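Local coordinates for protein glyceraldehyde-3-phosphate dehydrogenase (PDB 1B7G) that oxidises glyceraldehyde 3-phosphate with phosphate to 1,3-bisphosphoglycerate in glycolysis, using NADP in preference to NAD, at residues A[78-84]-A[102-107]; A[86-91]-A[109-114]. The protein carries 1 engineered substitution. All coordinates share one frame; numbering follows the deposited sequence.

Interaction 1: residues A[78-84]-A[102-107]; sequences SDIVVDT and RNAIFQ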
ATOM      1  N   SER A  78     -23.289  21.977   6.293  1.00 36.67           N
ATOM      2  CA  SER A  78     -22.547  22.104   5.031  1.00 33.60           C
ATOM      3  C   SER A  78     -23.322  22.949   4.049  1.00 33.08           C
ATOM      4  O   SER A  78     -24.509  23.265   4.255  1.00 35.95           O
ATOM      5  CB  SER A  78     -22.344  20.666   4.479  1.00 29.66           C
ATOM      6  OG  SER A  78     -23.629  20.115   4.198  1.00 30.61           O
ATOM      7  N   ASP A  79     -22.661  23.420   3.024  1.00 30.98           N
ATOM      8  CA  ASP A  79     -23.202  23.996   1.829  1.00 28.57           C
ATOM      9  C   ASP A  79     -23.505  22.867   0.802  1.00 36.23           C
ATOM     10  O   ASP A  79     -24.236  23.124  -0.159  1.00 34.97           O
ATOM     11  CB  ASP A  79     -22.151  24.906   1.186  1.00 28.27           C
ATOM     12  CG  ASP A  79     -21.832  26.105   2.086  1.00 43.52           C
ATOM     13  OD1 ASP A  79     -22.769  26.623   2.731  1.00 38.92           O
ATOM     14  OD2 ASP A  79     -20.662  26.513   2.142  1.00 33.16           O
ATOM     15  N   ILE A  80     -22.878  21.699   0.932  1.00 33.81           N
ATOM     16  CA  ILE A  80     -23.079  20.583  -0.025  1.00 32.37           C
ATOM     17  C   ILE A  80     -22.561  19.277   0.569  1.00 34.92           C
ATOM     18  O   ILE A  80     -21.561  19.242   1.302  1.00 32.82           O
ATOM     19  CB  ILE A  80     -22.357  20.826  -1.355  1.00 30.69           C
ATOM     20  CG1 ILE A  80     -22.566  19.693  -2.391  1.00 34.44           C
ATOM     21  CG2 ILE A  80     -20.847  20.958  -1.102  1.00 29.22           C
ATOM     22  CD1 ILE A  80     -22.214  20.157  -3.827  1.00 21.43           C
ATOM     23  N   VAL A  81     -23.263  18.163   0.296  1.00 30.48           N
ATOM     24  CA  VAL A  81     -22.847  16.895   0.874  1.00 30.18           C
ATOM     25  C   VAL A  81     -22.302  15.936  -0.212  1.00 33.94           C
ATOM     26  O   VAL A  81     -22.938  15.878  -1.275  1.00 32.78           O
ATOM     27  CB  VAL A  81     -24.035  16.181   1.538  1.00 31.76           C
ATOM     28  CG1 VAL A  81     -23.571  14.895   2.226  1.00 30.18           C
ATOM     29  CG2 VAL A  81     -24.756  17.083   2.541  1.00 33.54           C
ATOM     30  N   VAL A  82     -21.173  15.313   0.033  1.00 28.02           N
ATOM     31  CA  VAL A  82     -20.638  14.234  -0.789  1.00 32.05           C
ATOM     32  C   VAL A  82     -21.095  12.901  -0.139  1.00 28.59           C
ATOM     33  O   VAL A  82     -20.646  12.509   0.939  1.00 29.66           O
ATOM     34  CB  VAL A  82     -19.133  14.155  -0.981  1.00 31.70           C
ATOM     35  CG1 VAL A  82     -18.772  12.994  -1.936  1.00 33.07           C
ATOM     36  CG2 VAL A  82     -18.567  15.438  -1.597  1.00 30.76           C
ATOM     37  N   ASP A  83     -22.083  12.275  -0.765  1.00 24.20           N
ATOM     38  CA  ASP A  83     -22.632  11.030  -0.220  1.00 22.47           C
ATOM     39  C   ASP A  83     -21.823   9.855  -0.764  1.00 30.83           C
ATOM     40  O   ASP A  83     -21.799   9.653  -1.980  1.00 28.25           O
ATOM     41  CB  ASP A  83     -24.112  10.898  -0.561  1.00 33.86           C
ATOM     42  CG  ASP A  83     -24.769   9.663   0.024  1.00 36.20           C
ATOM     43  OD1 ASP A  83     -24.243   8.536  -0.103  1.00 31.89           O
ATOM     44  OD2 ASP A  83     -25.869   9.808   0.600  1.00 31.14           O
ATOM     45  N   THR A  84     -21.179   9.151   0.146  1.00 31.21           N
ATOM     46  CA  THR A  84     -20.345   7.998  -0.196  1.00 33.55           C
ATOM     47  C   THR A  84     -20.752   6.796   0.638  1.00 26.69           C
ATOM     48  O   THR A  84     -19.924   5.981   1.049  1.00 32.51           O
ATOM     49  CB  THR A  84     -18.851   8.273  -0.016  1.00 28.96           C
ATOM     50  OG1 THR A  84     -18.558   8.623   1.337  1.00 33.12           O
ATOM     51  CG2 THR A  84     -18.353   9.385  -0.915  1.00 33.60           C
ATOM     52  N   ARG A 102     -30.122  20.859   0.903  1.00 40.23           N
ATOM     53  CA  ARG A 102     -28.681  20.872   0.630  1.00 37.04           C
ATOM     54  C   ARG A 102     -28.357  20.096  -0.649  1.00 39.30           C
ATOM     55  O   ARG A 102     -28.898  19.012  -0.818  1.00 33.22           O
ATOM     56  CB  ARG A 102     -27.933  20.249   1.810  1.00 39.92           C
ATOM     57  CG  ARG A 102     -28.043  21.061   3.102  1.00 48.78           C
ATOM     58  CD  ARG A 102     -27.217  22.333   3.037  1.00 46.73           C
ATOM     59  NE  ARG A 102     -27.250  23.092   4.276  1.00 50.64           N
ATOM     60  CZ  ARG A 102     -28.070  24.099   4.560  1.00 52.07           C
ATOM     61  NH1 ARG A 102     -28.972  24.532   3.691  1.00 51.82           N
ATOM     62  NH2 ARG A 102     -27.982  24.701   5.744  1.00 58.67           N
ATOM     63  N   ASN A 103     -27.521  20.663  -1.518  1.00 36.93           N
ATOM     64  CA  ASN A 103     -27.072  20.012  -2.737  1.00 35.95           C
ATOM     65  C   ASN A 103     -26.293  18.739  -2.342  1.00 38.69           C
ATOM     66  O   ASN A 103     -25.776  18.690  -1.223  1.00 30.25           O
ATOM     67  CB  ASN A 103     -26.157  20.917  -3.549  1.00 29.61           C
ATOM     68  CG  ASN A 103     -26.846  22.026  -4.312  1.00 34.06           C
ATOM     69  OD1 ASN A 103     -28.037  22.270  -4.144  1.00 33.30           O
ATOM     70  ND2 ASN A 103     -26.127  22.713  -5.194  1.00 30.10           N
ATOM     71  N   ALA A 104     -26.289  17.732  -3.236  1.00 34.52           N
ATOM     72  CA  ALA A 104     -25.573  16.497  -2.912  1.00 34.68           C
ATOM     73  C   ALA A 104     -24.982  15.766  -4.129  1.00 30.93           C
ATOM     74  O   ALA A 104     -25.551  15.779  -5.209  1.00 28.39           O
ATOM     75  CB  ALA A 104     -26.436  15.558  -2.132  1.00 25.18           C
ATOM     76  N   ILE A 105     -23.835  15.133  -3.889  1.00 28.31           N
ATOM     77  CA  ILE A 105     -23.133  14.352  -4.914  1.00 33.26           C
ATOM     78  C   ILE A 105     -23.264  12.864  -4.548  1.00 36.31           C
ATOM     79  O   ILE A 105     -22.896  12.517  -3.400  1.00 31.86           O
ATOM     80  CB  ILE A 105     -21.633  14.664  -4.956  1.00 27.01           C
ATOM     81  CG1 ILE A 105     -21.296  16.170  -4.961  1.00 22.22           C
ATOM     82  CG2 ILE A 105     -20.992  13.999  -6.173  1.00 25.41           C
ATOM     83  CD1 ILE A 105     -21.891  16.930  -6.118  1.00 20.14           C
ATOM     84  N   PHE A 106     -23.764  12.027  -5.464  1.00 32.72           N
ATOM     85  CA  PHE A 106     -23.896  10.602  -5.071  1.00 26.09           C
ATOM     86  C   PHE A 106     -22.933   9.714  -5.845  1.00 23.65           C
ATOM     87  O   PHE A 106     -22.349  10.141  -6.840  1.00 25.47           O
ATOM     88  CB  PHE A 106     -25.305  10.087  -5.191  1.00 29.32           C
ATOM     89  CG  PHE A 106     -26.416  10.734  -4.439  1.00 28.66           C
ATOM     90  CD1 PHE A 106     -27.067  11.847  -4.977  1.00 32.93           C
ATOM     91  CD2 PHE A 106     -26.864  10.254  -3.234  1.00 24.47           C
ATOM     92  CE1 PHE A 106     -28.120  12.425  -4.314  1.00 26.54           C
ATOM     93  CE2 PHE A 106     -27.887  10.849  -2.541  1.00 30.33           C
ATOM     94  CZ  PHE A 106     -28.536  11.932  -3.110  1.00 24.77           C
ATOM     95  N   GLN A 107     -22.726   8.480  -5.369  1.00 28.44           N
ATOM     96  CA  GLN A 107     -21.779   7.571  -6.020  1.00 22.89           C
ATOM     97  C   GLN A 107     -22.472   6.673  -7.024  1.00 27.19           C
ATOM     98  O   GLN A 107     -23.696   6.532  -6.978  1.00 27.10           O
ATOM     99  CB  GLN A 107     -20.948   6.796  -4.997  1.00 23.59           C
ATOM    100  CG  GLN A 107     -20.219   7.774  -4.029  1.00 27.93           C
ATOM    101  CD  GLN A 107     -19.577   8.932  -4.736  1.00 32.52           C
ATOM    102  OE1 GLN A 107     -18.780   8.749  -5.657  1.00 26.65           O
ATOM    103  NE2 GLN A 107     -19.909  10.180  -4.334  1.00 26.60           N
TER
HETATM  104  O   HOH W   1     -26.776  23.432  -1.012  1.00 43.30           O
HETATM  105  O   HOH W   2     -24.163   7.658  -2.906  1.00 31.24           O

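Interaction 2: residues A[86-91]-A[109-114]; sequences PNGVGA and GEKAEV. With SO4 (sulfate ion), chain H.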
ATOM      1  N   PRO A  86     -23.072   3.231   1.354  1.00 32.33           N
ATOM      2  CA  PRO A  86     -23.176   1.975   0.614  1.00 36.45           C
ATOM      3  C   PRO A  86     -24.202   2.012  -0.478  1.00 36.15           C
ATOM      4  O   PRO A  86     -25.120   2.857  -0.471  1.00 34.69           O
ATOM      5  CB  PRO A  86     -23.367   0.938   1.709  1.00 32.89           C
ATOM      6  CG  PRO A  86     -22.953   1.581   2.997  1.00 36.30           C
ATOM      7  CD  PRO A  86     -23.240   3.055   2.830  1.00 32.77           C
ATOM      8  N   ASN A  87     -24.124   1.165  -1.524  1.00 37.60           N
ATOM      9  CA  ASN A  87     -25.141   1.230  -2.583  1.00 39.28           C
ATOM     10  C   ASN A  87     -26.526   1.150  -1.948  1.00 38.00           C
ATOM     11  O   ASN A  87     -26.798   0.309  -1.094  1.00 34.83           O
ATOM     12  CB  ASN A  87     -25.060   0.149  -3.652  1.00 36.11           C
ATOM     13  CG  ASN A  87     -23.671  -0.030  -4.227  1.00 42.75           C
ATOM     14  OD1 ASN A  87     -22.885   0.912  -4.304  1.00 31.81           O
ATOM     15  ND2 ASN A  87     -23.355  -1.257  -4.623  1.00 38.85           N
ATOM     16  N   GLY A  88     -27.428   2.017  -2.426  1.00 33.26           N
ATOM     17  CA  GLY A  88     -28.784   2.016  -1.898  1.00 34.65           C
ATOM     18  C   GLY A  88     -28.983   2.943  -0.710  1.00 36.15           C
ATOM     19  O   GLY A  88     -30.094   3.417  -0.486  1.00 38.62           O
ATOM     20  N   VAL A  89     -27.945   3.271   0.050  1.00 39.51           N
ATOM     21  CA  VAL A  89     -28.113   4.170   1.211  1.00 35.84           C
ATOM     22  C   VAL A  89     -28.255   5.594   0.751  1.00 38.04           C
ATOM     23  O   VAL A  89     -28.959   6.425   1.337  1.00 41.57           O
ATOM     24  CB  VAL A  89     -26.982   3.923   2.210  1.00 42.27           C
ATOM     25  CG1 VAL A  89     -27.056   4.846   3.417  1.00 43.10           C
ATOM     26  CG2 VAL A  89     -27.011   2.452   2.678  1.00 35.86           C
ATOM     27  N   GLY A  90     -27.701   5.949  -0.411  1.00 33.18           N
ATOM     28  CA  GLY A  90     -27.798   7.314  -0.915  1.00 34.61           C
ATOM     29  C   GLY A  90     -29.243   7.725  -1.136  1.00 36.69           C
ATOM     30  O   GLY A  90     -29.626   8.843  -0.825  1.00 36.95           O
ATOM     31  N   ALA A  91     -30.032   6.819  -1.664  1.00 33.13           N
ATOM     32  CA  ALA A  91     -31.444   6.987  -1.912  1.00 36.45           C
ATOM     33  C   ALA A  91     -32.222   7.158  -0.607  1.00 35.59           C
ATOM     34  O   ALA A  91     -33.287   7.762  -0.594  1.00 37.37           O
ATOM     35  CB  ALA A  91     -31.974   5.744  -2.651  1.00 36.92           C
ATOM     36  N   GLY A 109     -23.159   3.570  -7.539  1.00 26.20           N
ATOM     37  CA  GLY A 109     -23.893   2.413  -7.101  1.00 29.64           C
ATOM     38  C   GLY A 109     -25.374   2.731  -6.908  1.00 33.52           C
ATOM     39  O   GLY A 109     -26.202   1.838  -6.762  1.00 29.38           O
ATOM     40  N   GLU A 110     -25.690   4.019  -6.876  1.00 32.75           N
ATOM     41  CA  GLU A 110     -27.063   4.481  -6.766  1.00 28.17           C
ATOM     42  C   GLU A 110     -27.760   4.434  -8.125  1.00 31.41           C
ATOM     43  O   GLU A 110     -27.072   4.431  -9.145  1.00 31.49           O
ATOM     44  CB  GLU A 110     -27.070   5.945  -6.271  1.00 28.97           C
ATOM     45  CG  GLU A 110     -26.562   6.034  -4.828  1.00 30.99           C
ATOM     46  CD  GLU A 110     -27.389   5.271  -3.821  1.00 30.39           C
ATOM     47  OE1 GLU A 110     -28.636   5.244  -3.916  1.00 29.00           O
ATOM     48  OE2 GLU A 110     -26.810   4.710  -2.866  1.00 34.38           O
ATOM     49  N   LYS A 111     -29.079   4.406  -8.101  1.00 32.58           N
ATOM     50  CA  LYS A 111     -29.845   4.478  -9.339  1.00 36.17           C
ATOM     51  C   LYS A 111     -29.733   5.868  -9.953  1.00 33.74           C
ATOM     52  O   LYS A 111     -29.666   6.859  -9.208  1.00 32.53           O
ATOM     53  CB  LYS A 111     -31.327   4.154  -9.086  1.00 40.04           C
ATOM     54  CG  LYS A 111     -31.602   2.742  -8.629  1.00 43.00           C
ATOM     55  CD  LYS A 111     -33.077   2.470  -8.406  1.00 60.30           C
ATOM     56  CE  LYS A 111     -33.285   1.496  -7.251  1.00 73.54           C
ATOM     57  NZ  LYS A 111     -34.746   1.195  -7.101  1.00 83.62           N
ATOM     58  N   ALA A 112     -29.795   6.003 -11.284  1.00 27.57           N
ATOM     59  CA  ALA A 112     -29.673   7.315 -11.908  1.00 32.49           C
ATOM     60  C   ALA A 112     -30.727   8.298 -11.425  1.00 35.34           C
ATOM     61  O   ALA A 112     -30.423   9.499 -11.239  1.00 31.25           O
ATOM     62  CB  ALA A 112     -29.722   7.220 -13.436  1.00 36.79           C
ATOM     63  N   GLU A 113     -31.925   7.794 -11.086  1.00 27.08           N
ATOM     64  CA  GLU A 113     -32.968   8.675 -10.579  1.00 35.91           C
ATOM     65  C   GLU A 113     -32.668   9.345  -9.254  1.00 35.15           C
ATOM     66  O   GLU A 113     -33.426  10.250  -8.864  1.00 37.78           O
ATOM     67  CB  GLU A 113     -34.292   7.878 -10.461  1.00 37.97           C
ATOM     68  CG  GLU A 113     -34.413   7.219  -9.083  1.00 52.78           C
ATOM     69  CD  GLU A 113     -35.485   6.165  -8.988  1.00 61.67           C
ATOM     70  OE1 GLU A 113     -36.195   5.945  -9.991  1.00 72.88           O
ATOM     71  OE2 GLU A 113     -35.607   5.532  -7.916  1.00 62.81           O
ATOM     72  N   VAL A 114     -31.674   8.946  -8.471  1.00 38.04           N
ATOM     73  CA  VAL A 114     -31.377   9.600  -7.195  1.00 36.03           C
ATOM     74  C   VAL A 114     -30.900  11.033  -7.409  1.00 35.82           C
ATOM     75  O   VAL A 114     -30.994  11.910  -6.555  1.00 35.06           O
ATOM     76  CB  VAL A 114     -30.337   8.775  -6.418  1.00 37.64           C
ATOM     77  CG1 VAL A 114     -28.935   9.070  -6.964  1.00 32.97           C
ATOM     78  CG2 VAL A 114     -30.366   9.044  -4.918  1.00 34.16           C
TER
HETATM   79  S   SO4 H 611     -30.774   2.838 -13.049  1.00 61.16           S
HETATM   80  O1  SO4 H 611     -32.098   3.388 -13.555  1.00 60.54           O
HETATM   81  O2  SO4 H 611     -31.021   2.154 -11.740  1.00 66.61           O
HETATM   82  O3  SO4 H 611     -29.770   3.920 -12.911  1.00 53.61           O
HETATM   83  O4  SO4 H 611     -30.316   1.823 -14.066  1.00 65.17           O
HETATM   84  O   HOH W   3     -22.609   3.736  -4.603  1.00 28.50           O

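Interaction 1: residues A[78-84]-A[102-107]
Val81 and Ala104 stand abreast on two neighbouring parallel strands, 80-83 and 103-106, with their CA atoms 4.7 Å apart. Val81 is gripped on both its polar backbone atoms: its N donates to Asn103 O (3.0 Å) and its O accepts from Ile105 N (2.9 Å). Ile105 O then takes Asp83 N at 2.8 Å. Ahead of these bonds a water spans the gap, donating to Asp79 O and accepting from Asn103 N. On one face of the sheet the CD1 methyls of Ile80 and Ile105 meet at 4.0 Å, and Val82 adds its methyls to a layer packed on helix 304-315. The other face carries Val81 and Ala104, both in contact with Tyr97 of helix 89-99. The Asp83 carboxylate slants past the Phe106 ring, the two planes 37° apart and OD2 3.9 Å from CE2; Tyr97 and Thr85 bind its two oxygens. Gln107 folds back at chi2 (-45°), which brings its amide beside the Thr84 methyl. Gln107 NE2 donates to Asp83 O at 3.1 Å. That oxygen lies in the plane of the amide, whereas NE2 stands above the carbonyl plane, 41° out of it. NE2 also donates to Asn308 OD1, so a leucine here would probably leave both oxygens without this donor and lose the polar link to Asn308 of helix 304-315. The strands are the two arms of a beta-alpha-beta crossover through helix 89-99, part of the Rossmann fold, and just past strand 80-83 the Thr84 side chain comes close to Ile12, a probable NAD-binding residue.

Interaction 2: residues A[86-91]-A[109-114]
The Glu110 carboxylate takes the backbone amide of Gly90 over a face: the N lies 2.9 Å from OE2, well above the carboxylate plane (56° out of it). Gly88 N makes a weak bond to the same oxygen (2.8 Å), and OE1 receives another weak one from Ala91 N at 3.1 Å. Glu110 bends at chi2 (-61°), turning the carboxylate back into the start of helix 89-99. The Asn87 amide brings OD1 to 3.3 Å from Gly109 CA, and a water joins OD1 to Gly109 N, weakly on the glycine side. Both close approaches are made against glycines, the Asn87 oxygen against Gly109 and the Glu110 carboxylate against Gly90. Beside the acid, Val114 sets CG2 on Ala91 CA at 3.8 Å. Farther along 109-114, Ala112 N donates to O3 of a sulfate at 2.6 Å; Lys195 holds the same ion, which probably came from the crystallisation liquor. Gly109 probably takes part in NAD binding. A buried acid held by three amides, two of them weakly, at the N-terminal turn of a helix would probably be stabilised as the anion, tying the loop after strand 103-106 to this helix.

Interaction 1 is buried sheet core, whereas interaction 2 lies partly open to solvent beyond the C-terminal ends of the same strands. Their segments alternate along the chain: strand 80-83 runs into 86-91 and helix 89-99, which leads to strand 103-106 and then to loop 109-114. The helix thus joins the two strands of interaction 1, and its first turn receives the loop in interaction 2. Regular backbone bonds and aliphatic faces hold the first, while a single carboxylate set among backbone amides dominates the second. They meet where Phe106 CE2 lies 3.2 Å from Gly90 O and Asp83 OD2 lies 3.5 Å from Gly90 CA.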